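Local coordinates for bacterial transferase hexapeptide (Three repeats) family protein (PDB 4M9C) that probably transfers an acetyl group from acetyl-CoA to a UDP-linked amino sugar on the route to UDP-N,N'-diacetylbacillosamine, at residues 6-11 against 77-82; 13-18 against 44-49; 19-24 against 31-36; 82-85 against 89-92. All coordinates share one frame; numbering follows the deposited sequence.

Contact 1: 6-11 against 77-82; sequences GVYGAS and EKLVSL
Y8 is the one residue of 6-11 that reaches helix 73-85, where L79 and L82 receive it. Ahead of it, G6 and V7 are tied into the sheet on both flanks: G6 bonds through its backbone to A65 and T67 of strand 63-68, and V7 to A34 and I36 of strand 33-36. The V7 side chain serves the other helical layer, packing on M18 and V21, so successive residues of this strand feed opposite faces of the sheet. This is the three-layer alpha/beta/alpha build of a Rossmann-like domain, with strand 3-8 inside the sheet. At Y8 the ring turns one face to L79. CD1 of L79 stands almost on the ring normal, 3.9 Å from the centroid of Y8 and 10° off, a CH-pi contact over the middle of the ring. The other methyl, CD2, is shifted toward the phenol end and lies 3.5 Å from Y8 CZ. L79 presents this fork of methyls with CG anti to its carbonyl carbon (chi1 -69°). One helical turn on, L82 CD2 approaches Y8 OH to 3.8 Å, its side chain crossing the tyrosine at about a right angle. V66 and I68 of strand 63-68 and I36 of strand 33-36 also pack against Y8.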
loop_
_atom_site.group_PDB
_atom_site.type_symbol
_atom_site.label_atom_id
_atom_site.label_comp_id
_atom_site.label_asym_id
_atom_site.label_seq_id
_atom_site.Cartn_x
_atom_site.Cartn_y
_atom_site.Cartn_z
ATOM N N GLY A 6 29.029 2.618 1.388
ATOM C CA GLY A 6 28.609 3.121 2.680
ATOM C C GLY A 6 27.135 3.472 2.691
ATOM O O GLY A 6 26.603 3.992 1.700
ATOM N N VAL A 7 26.472 3.174 3.806
ATOM C CA VAL A 7 25.113 3.652 4.046
ATOM C C VAL A 7 25.222 4.782 5.074
ATOM O O VAL A 7 25.594 4.549 6.228
ATOM C CB VAL A 7 24.194 2.524 4.589
ATOM C CG1 VAL A 7 22.826 3.077 5.005
ATOM C CG2 VAL A 7 24.046 1.395 3.559
ATOM N N TYR A 8 24.917 6.006 4.653
ATOM C CA TYR A 8 25.125 7.164 5.518
ATOM C C TYR A 8 23.915 7.352 6.411
ATOM O O TYR A 8 22.839 7.712 5.943
ATOM C CB TYR A 8 25.385 8.422 4.691
ATOM C CG TYR A 8 26.397 9.377 5.321
ATOM C CD1 TYR A 8 26.385 9.638 6.685
ATOM C CD2 TYR A 8 27.358 10.012 4.539
ATOM C CE1 TYR A 8 27.311 10.505 7.256
ATOM C CE2 TYR A 8 28.278 10.873 5.093
ATOM C CZ TYR A 8 28.252 11.121 6.450
ATOM O OH TYR A 8 29.181 11.986 6.991
ATOM N N GLY A 9 24.098 7.085 7.698
ATOM C CA GLY A 9 22.999 7.074 8.644
ATOM C C GLY A 9 22.814 5.688 9.240
ATOM O O GLY A 9 22.303 4.786 8.577
ATOM N N ALA A 10 23.246 5.512 10.485
ATOM C CA ALA A 10 23.061 4.253 11.188
ATOM C C ALA A 10 21.676 4.233 11.818
ATOM O O ALA A 10 20.981 3.219 11.786
ATOM C CB ALA A 10 24.126 4.072 12.241
ATOM N N SER A 11 21.264 5.368 12.363
ATOM C CA SER A 11 19.948 5.482 12.991
ATOM C C SER A 11 18.881 5.742 11.939
ATOM O O SER A 11 19.178 5.769 10.740
ATOM C CB SER A 11 19.928 6.628 14.010
ATOM O OG SER A 11 20.914 6.431 15.004
ATOM N N GLU A 77 21.413 17.250 2.087
ATOM C CA GLU A 77 22.098 18.155 1.161
ATOM C C GLU A 77 23.525 18.496 1.592
ATOM O O GLU A 77 24.434 18.561 0.758
ATOM C CB GLU A 77 21.316 19.456 0.968
ATOM C CG GLU A 77 21.981 20.414 -0.021
ATOM C CD GLU A 77 21.133 21.645 -0.310
ATOM O OE1 GLU A 77 21.222 22.190 -1.431
ATOM O OE2 GLU A 77 20.375 22.069 0.587
ATOM N N LYS A 78 23.720 18.745 2.885
ATOM C CA LYS A 78 25.061 19.030 3.383
ATOM C C LYS A 78 25.956 17.802 3.194
ATOM O O LYS A 78 27.123 17.933 2.819
ATOM C CB LYS A 78 25.029 19.476 4.852
ATOM C CG LYS A 78 24.223 20.759 5.103
ATOM C CD LYS A 78 24.640 21.864 4.141
ATOM C CE LYS A 78 24.093 23.237 4.549
ATOM N NZ LYS A 78 22.647 23.433 4.228
ATOM N N LEU A 79 25.405 16.612 3.431
ATOM C CA LEU A 79 26.172 15.379 3.258
ATOM C C LEU A 79 26.603 15.169 1.813
ATOM O O LEU A 79 27.732 14.760 1.548
ATOM C CB LEU A 79 25.395 14.166 3.762
ATOM C CG LEU A 79 25.231 14.149 5.279
ATOM C CD1 LEU A 79 24.459 12.923 5.723
ATOM C CD2 LEU A 79 26.592 14.216 5.961
ATOM N N VAL A 80 25.707 15.452 0.879
ATOM C CA VAL A 80 26.046 15.365 -0.534
ATOM C C VAL A 80 27.215 16.299 -0.857
ATOM O O VAL A 80 28.160 15.901 -1.535
ATOM C CB VAL A 80 24.841 15.697 -1.439
ATOM C CG1 VAL A 80 25.295 15.903 -2.864
ATOM C CG2 VAL A 80 23.796 14.581 -1.375
ATOM N N SER A 81 27.149 17.537 -0.366
ATOM C CA SER A 81 28.227 18.506 -0.597
ATOM C C SER A 81 29.550 17.984 -0.036
ATOM O O SER A 81 30.604 18.108 -0.664
ATOM C CB SER A 81 27.883 19.866 0.010
ATOM O OG SER A 81 26.793 20.465 -0.667
ATOM N N LEU A 82 29.475 17.387 1.147
ATOM C CA LEU A 82 30.614 16.700 1.742
ATOM C C LEU A 82 31.140 15.568 0.848
ATOM O O LEU A 82 32.346 15.456 0.635
ATOM C CB LEU A 82 30.230 16.156 3.119
ATOM C CG LEU A 82 31.358 15.615 3.993
ATOM C CD1 LEU A 82 32.341 16.729 4.305
ATOM C CD2 LEU A 82 30.802 15.004 5.273
#

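Contact 2: 13-18 against 44-49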
loop_
_atom_site.group_PDB
_atom_site.type_symbol
_atom_site.label_atom_id
_atom_site.label_comp_id
_atom_site.label_asym_id
_atom_site.label_seq_id
_atom_site.Cartn_x
_atom_site.Cartn_y
_atom_site.Cartn_z
ATOM N N PHE A 13 16.409 5.498 9.186
ATOM C CA PHE A 13 16.152 4.523 8.137
ATOM C C PHE A 13 17.371 3.690 7.706
ATOM O O PHE A 13 17.272 2.876 6.793
ATOM C CB PHE A 13 15.478 5.211 6.946
ATOM C CG PHE A 13 14.127 5.789 7.285
ATOM C CD1 PHE A 13 13.110 4.967 7.765
ATOM C CD2 PHE A 13 13.875 7.148 7.146
ATOM C CE1 PHE A 13 11.860 5.487 8.093
ATOM C CE2 PHE A 13 12.623 7.680 7.475
ATOM C CZ PHE A 13 11.618 6.849 7.946
ATOM N N GLY A 14 18.507 3.880 8.367
ATOM C CA GLY A 14 19.727 3.167 7.997
ATOM C C GLY A 14 19.597 1.654 7.959
ATOM O O GLY A 14 20.050 0.992 7.013
ATOM N N LYS A 15 18.980 1.087 8.989
ATOM C CA LYS A 15 18.886 -0.364 9.071
ATOM C C LYS A 15 17.894 -0.931 8.060
ATOM O O LYS A 15 17.953 -2.109 7.730
ATOM C CB LYS A 15 18.551 -0.801 10.499
ATOM C CG LYS A 15 19.617 -0.363 11.511
ATOM C CD LYS A 15 19.438 -1.066 12.847
ATOM C CE LYS A 15 18.164 -0.612 13.544
ATOM N NZ LYS A 15 18.229 0.838 13.806
ATOM N N GLU A 16 16.988 -0.080 7.579
ATOM C CA GLU A 16 16.079 -0.435 6.491
ATOM C C GLU A 16 16.822 -0.398 5.158
ATOM O O GLU A 16 16.658 -1.279 4.302
ATOM C CB GLU A 16 14.889 0.549 6.439
ATOM C CG GLU A 16 14.097 0.483 5.131
ATOM C CD GLU A 16 13.170 1.685 4.919
ATOM O OE1 GLU A 16 13.568 2.843 5.203
ATOM O OE2 GLU A 16 12.034 1.461 4.461
ATOM N N VAL A 17 17.658 0.616 4.981
ATOM C CA VAL A 17 18.293 0.824 3.685
ATOM C C VAL A 17 19.409 -0.182 3.417
ATOM O O VAL A 17 19.612 -0.608 2.276
ATOM C CB VAL A 17 18.813 2.257 3.557
ATOM C CG1 VAL A 17 19.699 2.404 2.318
ATOM C CG2 VAL A 17 17.629 3.245 3.541
ATOM N N MET A 18 20.121 -0.589 4.463
ATOM C CA MET A 18 21.239 -1.514 4.260
ATOM C C MET A 18 20.840 -2.790 3.476
ATOM O O MET A 18 21.489 -3.131 2.498
ATOM C CB MET A 18 21.958 -1.850 5.574
ATOM C CG MET A 18 23.070 -2.897 5.431
ATOM S SD MET A 18 24.434 -2.303 4.405
ATOM C CE MET A 18 25.379 -1.316 5.575
ATOM N N THR A 44 29.562 -1.748 15.944
ATOM C CA THR A 44 29.010 -2.560 14.863
ATOM C C THR A 44 27.477 -2.592 14.952
ATOM O O THR A 44 26.905 -2.465 16.039
ATOM C CB THR A 44 29.550 -4.002 14.858
ATOM O OG1 THR A 44 28.908 -4.756 15.888
ATOM C CG2 THR A 44 31.062 -4.024 15.067
ATOM N N LEU A 45 26.825 -2.771 13.803
ATOM C CA LEU A 45 25.371 -2.700 13.708
ATOM C C LEU A 45 24.858 -3.759 12.730
ATOM O O LEU A 45 25.241 -3.769 11.556
ATOM C CB LEU A 45 24.943 -1.298 13.253
ATOM C CG LEU A 45 23.431 -1.066 13.151
ATOM C CD1 LEU A 45 22.806 -1.331 14.501
ATOM C CD2 LEU A 45 23.111 0.348 12.692
ATOM N N ASN A 46 24.004 -4.654 13.220
ATOM C CA ASN A 46 23.500 -5.769 12.420
ATOM C C ASN A 46 24.628 -6.515 11.711
ATOM O O ASN A 46 24.468 -6.979 10.583
ATOM C CB ASN A 46 22.443 -5.305 11.401
ATOM C CG ASN A 46 21.132 -4.890 12.060
ATOM O OD1 ASN A 46 20.927 -5.113 13.255
ATOM N ND2 ASN A 46 20.227 -4.299 11.272
ATOM N N GLY A 47 25.775 -6.613 12.384
ATOM C CA GLY A 47 26.907 -7.375 11.880
ATOM C C GLY A 47 27.789 -6.578 10.943
ATOM O O GLY A 47 28.721 -7.120 10.354
ATOM N N TYR A 48 27.492 -5.293 10.789
ATOM C CA TYR A 48 28.266 -4.433 9.899
ATOM C C TYR A 48 29.072 -3.437 10.720
ATOM O O TYR A 48 28.623 -3.008 11.780
ATOM C CB TYR A 48 27.343 -3.621 8.989
ATOM C CG TYR A 48 26.511 -4.402 7.992
ATOM C CD1 TYR A 48 26.981 -4.645 6.706
ATOM C CD2 TYR A 48 25.244 -4.855 8.322
ATOM C CE1 TYR A 48 26.215 -5.335 5.782
ATOM C CE2 TYR A 48 24.469 -5.555 7.400
ATOM C CZ TYR A 48 24.963 -5.790 6.134
ATOM O OH TYR A 48 24.205 -6.475 5.213
ATOM N N PRO A 49 30.248 -3.043 10.212
ATOM C CA PRO A 49 31.052 -1.983 10.825
ATOM C C PRO A 49 30.344 -0.653 10.682
ATOM O O PRO A 49 29.742 -0.386 9.637
ATOM C CB PRO A 49 32.322 -1.950 9.968
ATOM C CG PRO A 49 32.288 -3.191 9.142
ATOM C CD PRO A 49 30.872 -3.583 8.992
#
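L45 and Y48, which pack on K15 and M18, also close the type I' turn of a beta hairpin: L45 N bonds to Y48 O at 2.7 Å, and Y48 N returns a bond to L45 O at 2.8 Å. The hairpin joins strand 44-45 to strand 48-51 at the edge of the Rossmann-like sheet and is laid against the first turns of helix 14-24. M18 meets the ring of Y48 over one face. Its CG lies 3.5 Å from Y48 CZ, off centre toward the rim, and its SD is 4.1 Å from the ring centroid of Y48, 22° from the normal: a Met-aromatic contact beside a CH-pi one. Bends at chi2 (65°) and chi3 (82°) fold the thioether back so that CG, SD and CE all follow the ring. K15 uses its aliphatic part here, with CG 3.8 Å from L45 CD2 and CD beside the N46 amide. The aliphatic part of K15 on L45 and M18 on the Y48 ring thus hold the hairpin to the helix, while the polar ends go elsewhere: the K15 ammonium to a salt bridge with D139 of the second subunit, and Y48 OH to a hydrogen bond with R22.

Contact 3: 19-24 against 31-36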
loop_
_atom_site.group_PDB
_atom_site.type_symbol
_atom_site.label_atom_id
_atom_site.label_comp_id
_atom_site.label_asym_id
_atom_site.label_seq_id
_atom_site.Cartn_x
_atom_site.Cartn_y
_atom_site.Cartn_z
ATOM N N PRO A 19 19.784 -3.503 3.904
ATOM C CA PRO A 19 19.456 -4.720 3.149
ATOM C C PRO A 19 18.959 -4.419 1.730
ATOM O O PRO A 19 19.149 -5.234 0.828
ATOM C CB PRO A 19 18.360 -5.382 3.993
ATOM C CG PRO A 19 17.870 -4.310 4.925
ATOM C CD PRO A 19 19.028 -3.414 5.165
ATOM N N LEU A 20 18.352 -3.253 1.529
ATOM C CA LEU A 20 17.946 -2.858 0.183
ATOM C C LEU A 20 19.168 -2.699 -0.713
ATOM O O LEU A 20 19.187 -3.184 -1.845
ATOM C CB LEU A 20 17.146 -1.549 0.220
ATOM C CG LEU A 20 15.836 -1.576 1.016
ATOM C CD1 LEU A 20 15.156 -0.204 0.989
ATOM C CD2 LEU A 20 14.901 -2.663 0.465
ATOM N N VAL A 21 20.190 -2.009 -0.213
ATOM C CA VAL A 21 21.390 -1.797 -1.009
ATOM C C VAL A 21 22.184 -3.102 -1.192
ATOM O O VAL A 21 22.826 -3.292 -2.220
ATOM C CB VAL A 21 22.270 -0.636 -0.468
ATOM C CG1 VAL A 21 22.969 -1.029 0.828
ATOM C CG2 VAL A 21 23.278 -0.214 -1.522
ATOM N N ARG A 22 22.116 -4.003 -0.212
ATOM C CA ARG A 22 22.692 -5.338 -0.368
ATOM C C ARG A 22 22.072 -6.039 -1.570
ATOM O O ARG A 22 22.789 -6.618 -2.399
ATOM C CB ARG A 22 22.473 -6.199 0.880
ATOM C CG ARG A 22 23.307 -5.809 2.110
ATOM C CD ARG A 22 24.822 -5.985 1.896
ATOM N NE ARG A 22 25.167 -7.281 1.311
ATOM C CZ ARG A 22 25.304 -8.412 2.002
ATOM N NH1 ARG A 22 25.116 -8.426 3.318
ATOM N NH2 ARG A 22 25.626 -9.540 1.373
ATOM N N GLN A 23 20.740 -5.985 -1.656
ATOM C CA GLN A 23 19.996 -6.607 -2.752
ATOM C C GLN A 23 20.207 -5.881 -4.077
ATOM O O GLN A 23 20.130 -6.496 -5.134
ATOM C CB GLN A 23 18.494 -6.627 -2.461
ATOM C CG GLN A 23 18.058 -7.544 -1.355
ATOM C CD GLN A 23 16.542 -7.579 -1.236
ATOM O OE1 GLN A 23 15.987 -7.628 -0.138
ATOM N NE2 GLN A 23 15.867 -7.546 -2.376
ATOM N N GLN A 24 20.437 -4.569 -4.019
ATOM C CA GLN A 24 20.711 -3.795 -5.225
ATOM C C GLN A 24 22.018 -4.282 -5.883
ATOM O O GLN A 24 22.136 -4.304 -7.111
ATOM C CB GLN A 24 20.825 -2.307 -4.886
ATOM C CG GLN A 24 20.788 -1.390 -6.097
ATOM C CD GLN A 24 19.376 -1.188 -6.598
ATOM O OE1 GLN A 24 18.442 -1.094 -5.803
ATOM N NE2 GLN A 24 19.205 -1.139 -7.921
ATOM N N GLU A 31 31.431 -7.843 3.525
ATOM C CA GLU A 31 32.586 -7.098 3.998
ATOM C C GLU A 31 32.765 -5.793 3.231
ATOM O O GLU A 31 33.425 -4.878 3.702
ATOM C CB GLU A 31 33.854 -7.956 3.911
ATOM C CG GLU A 31 33.827 -9.169 4.829
ATOM N N GLN A 32 32.176 -5.699 2.048
ATOM C CA GLN A 32 32.313 -4.472 1.262
ATOM C C GLN A 32 31.315 -3.357 1.678
ATOM O O GLN A 32 31.306 -2.262 1.100
ATOM C CB GLN A 32 32.218 -4.791 -0.234
ATOM C CG GLN A 32 33.303 -5.759 -0.732
ATOM C CD GLN A 32 33.165 -6.090 -2.215
ATOM O OE1 GLN A 32 33.510 -5.278 -3.077
ATOM N NE2 GLN A 32 32.660 -7.289 -2.517
ATOM N N PHE A 33 30.504 -3.623 2.699
ATOM C CA PHE A 33 29.502 -2.643 3.146
ATOM C C PHE A 33 29.744 -2.107 4.556
ATOM O O PHE A 33 30.176 -2.840 5.436
ATOM C CB PHE A 33 28.106 -3.263 3.118
ATOM C CG PHE A 33 27.649 -3.689 1.750
ATOM C CD1 PHE A 33 26.742 -2.915 1.037
ATOM C CD2 PHE A 33 28.105 -4.871 1.195
ATOM C CE1 PHE A 33 26.307 -3.313 -0.218
ATOM C CE2 PHE A 33 27.678 -5.278 -0.057
ATOM C CZ PHE A 33 26.782 -4.499 -0.768
ATOM N N ALA A 34 29.411 -0.839 4.776
ATOM C CA ALA A 34 29.464 -0.268 6.112
ATOM C C ALA A 34 28.423 0.816 6.312
ATOM O O ALA A 34 28.037 1.510 5.370
ATOM C CB ALA A 34 30.860 0.292 6.405
ATOM N N PHE A 35 27.975 0.955 7.554
ATOM C CA PHE A 35 27.273 2.155 7.981
ATOM C C PHE A 35 28.276 3.287 8.209
ATOM O O PHE A 35 29.350 3.068 8.764
ATOM C CB PHE A 35 26.505 1.884 9.268
ATOM C CG PHE A 35 25.342 0.942 9.098
ATOM C CD1 PHE A 35 24.160 1.383 8.525
ATOM C CD2 PHE A 35 25.426 -0.375 9.534
ATOM C CE1 PHE A 35 23.090 0.528 8.376
ATOM C CE2 PHE A 35 24.361 -1.242 9.383
ATOM C CZ PHE A 35 23.191 -0.790 8.804
ATOM N N ILE A 36 27.927 4.493 7.773
ATOM C CA ILE A 36 28.731 5.680 8.043
ATOM C C ILE A 36 28.012 6.527 9.083
ATOM O O ILE A 36 26.898 7.003 8.834
ATOM C CB ILE A 36 28.916 6.535 6.777
ATOM C CG1 ILE A 36 29.693 5.763 5.709
ATOM C CG2 ILE A 36 29.610 7.855 7.112
ATOM C CD1 ILE A 36 29.906 6.548 4.431
#
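R22 and F33 bring segment 19-24 of helix 14-24 and strand 33-36 together, their CA atoms 8.1 Å apart, where the helix runs on beyond its kink at P19. F33 leaves the strand toward the helix, and one face of its ring is covered by the arginine. CD of R22 sits almost exactly above the ring centre, 3.4 Å from the centroid of F33 and 5° from the normal, a close CH-pi contact. NE follows at 3.5 Å from F33 CE2, above the same face, but the guanidinium is inclined 39° to the ring and does not stack flat on it. Helix and strand are consecutive elements of a beta-alpha-beta unit that begins with strand 3-8, so F33 fills the layer between the returning helix and the sheet, beside I5 and M18. The bends of R22 at chi2 and chi3 (-48°) set CD over the phenyl ring and carry on NH1, which reaches the Y48 hydroxyl. V21 adds a looser touch, CG1 to F33 CE1 at 4.2 Å, the two side chains passing in opposite directions; it also packs on I5 and V7 of strand 3-8.

Contact 4: 82-85 against 89-92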
loop_
_atom_site.group_PDB
_atom_site.type_symbol
_atom_site.label_atom_id
_atom_site.label_comp_id
_atom_site.label_asym_id
_atom_site.label_seq_id
_atom_site.Cartn_x
_atom_site.Cartn_y
_atom_site.Cartn_z
ATOM N N LEU A 82 29.475 17.387 1.147
ATOM C CA LEU A 82 30.614 16.700 1.742
ATOM C C LEU A 82 31.140 15.568 0.848
ATOM O O LEU A 82 32.346 15.456 0.635
ATOM C CB LEU A 82 30.230 16.156 3.119
ATOM C CG LEU A 82 31.358 15.615 3.993
ATOM C CD1 LEU A 82 32.341 16.729 4.305
ATOM C CD2 LEU A 82 30.802 15.004 5.273
ATOM N N LEU A 83 30.239 14.732 0.326
ATOM C CA LEU A 83 30.639 13.586 -0.501
ATOM C C LEU A 83 31.241 14.004 -1.841
ATOM O O LEU A 83 32.129 13.332 -2.367
ATOM C CB LEU A 83 29.459 12.640 -0.766
ATOM C CG LEU A 83 28.840 11.824 0.371
ATOM C CD1 LEU A 83 27.584 11.108 -0.124
ATOM C CD2 LEU A 83 29.825 10.836 0.931
ATOM N N GLU A 84 30.747 15.099 -2.403
ATOM C CA GLU A 84 31.272 15.579 -3.676
ATOM C C GLU A 84 32.743 15.999 -3.545
ATOM O O GLU A 84 33.550 15.720 -4.431
ATOM C CB GLU A 84 30.409 16.719 -4.229
ATOM C CG GLU A 84 28.964 16.314 -4.562
ATOM C CD GLU A 84 28.834 15.648 -5.923
ATOM O OE1 GLU A 84 29.828 15.640 -6.682
ATOM O OE2 GLU A 84 27.735 15.137 -6.241
ATOM N N LYS A 85 33.087 16.646 -2.432
ATOM C CA LYS A 85 34.473 17.058 -2.171
ATOM C C LYS A 85 35.453 15.897 -2.304
ATOM O O LYS A 85 36.559 16.068 -2.817
ATOM C CB LYS A 85 34.619 17.685 -0.775
ATOM C CG LYS A 85 34.244 19.165 -0.689
ATOM N N GLN A 89 30.886 8.387 -5.113
ATOM C CA GLN A 89 29.818 8.132 -6.070
ATOM C C GLN A 89 28.476 7.953 -5.355
ATOM O O GLN A 89 28.415 7.382 -4.267
ATOM C CB GLN A 89 30.180 6.887 -6.879
ATOM C CG GLN A 89 29.067 6.319 -7.751
ATOM C CD GLN A 89 29.509 5.049 -8.479
ATOM O OE1 GLN A 89 28.682 4.293 -8.999
ATOM N NE2 GLN A 89 30.822 4.812 -8.513
ATOM N N HIS A 90 27.407 8.462 -5.955
ATOM C CA HIS A 90 26.083 8.348 -5.363
ATOM C C HIS A 90 25.339 7.162 -5.954
ATOM O O HIS A 90 25.240 7.033 -7.167
ATOM C CB HIS A 90 25.275 9.607 -5.634
ATOM C CG HIS A 90 25.899 10.852 -5.093
ATOM N ND1 HIS A 90 26.028 11.093 -3.742
ATOM C CD2 HIS A 90 26.421 11.933 -5.722
ATOM C CE1 HIS A 90 26.605 12.267 -3.562
ATOM N NE2 HIS A 90 26.853 12.797 -4.748
ATOM N N LEU A 91 24.792 6.318 -5.090
ATOM C CA LEU A 91 24.042 5.147 -5.520
ATOM C C LEU A 91 22.546 5.429 -5.621
ATOM O O LEU A 91 21.994 6.223 -4.850
ATOM C CB LEU A 91 24.258 4.009 -4.529
ATOM C CG LEU A 91 25.694 3.527 -4.413
ATOM C CD1 LEU A 91 25.821 2.574 -3.251
ATOM C CD2 LEU A 91 26.091 2.848 -5.715
ATOM N N ALA A 92 21.898 4.771 -6.573
ATOM C CA ALA A 92 20.440 4.737 -6.618
ATOM C C ALA A 92 20.002 3.379 -6.082
ATOM O O ALA A 92 20.564 2.346 -6.452
ATOM C CB ALA A 92 19.937 4.942 -8.053
#
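The imidazole of H90 is met by L83 and E84 at its edge, near the ring plane, rather than over a face; beyond the two segments, F127 makes an edge-to-face ring contact with it. NE2 of H90 donates to E84 OE2 at 2.9 Å, with an N-H...O angle of 147°, so the bond is moderately bent. The acceptor lies practically in the imidazole plane, whereas on the glutamate side the donor comes from well above the carboxylate plane, the two flat groups being turned 50° apart. E84 does not start out aimed at the strand: a bend at chi2 (-82°) swings the carboxylate back toward the histidine. Next along the same edge, L83 CD1 lies 3.8 Å from H90 CE1, an apolar neighbour to the polar pair. The hydrogen bond, together with F127, would limit the rotation of the imidazole and, if the ring is protonated, would gain an ionic component. Helix 73-85 is followed, after a short loop, by strand 89-90, completing the beta-alpha-beta unit begun by strand 63-68. L83 faces inward onto V66 and I68 of that strand and onto Y53 of helix 53-58, while strand 89-90 borders strand 63-68 at the sheet edge opposite the hairpin strand 44-45.

How the contacts relate
All four contacts join helices to one mixed sheet, from its two faces. Contacts 2 and 3 share helix 14-24, and contacts 1 and 4 share helix 73-85 and L82. Strand 3-8 serves both helical layers. Contacts 2 and 3 are buried, and both lay flexible side chains over aromatic faces; the R22 to Y48 hydrogen bond links them. Contacts 1 and 4 are only partly buried. Contact 1 has no polar bond across its segments, whereas contact 4, with exposed E84, has the sole side-chain hydrogen bond between paired segments. Beyond its own segments, contact 2 reaches the second subunit through the ionic partner of K15, contact 3 by the packing of P19.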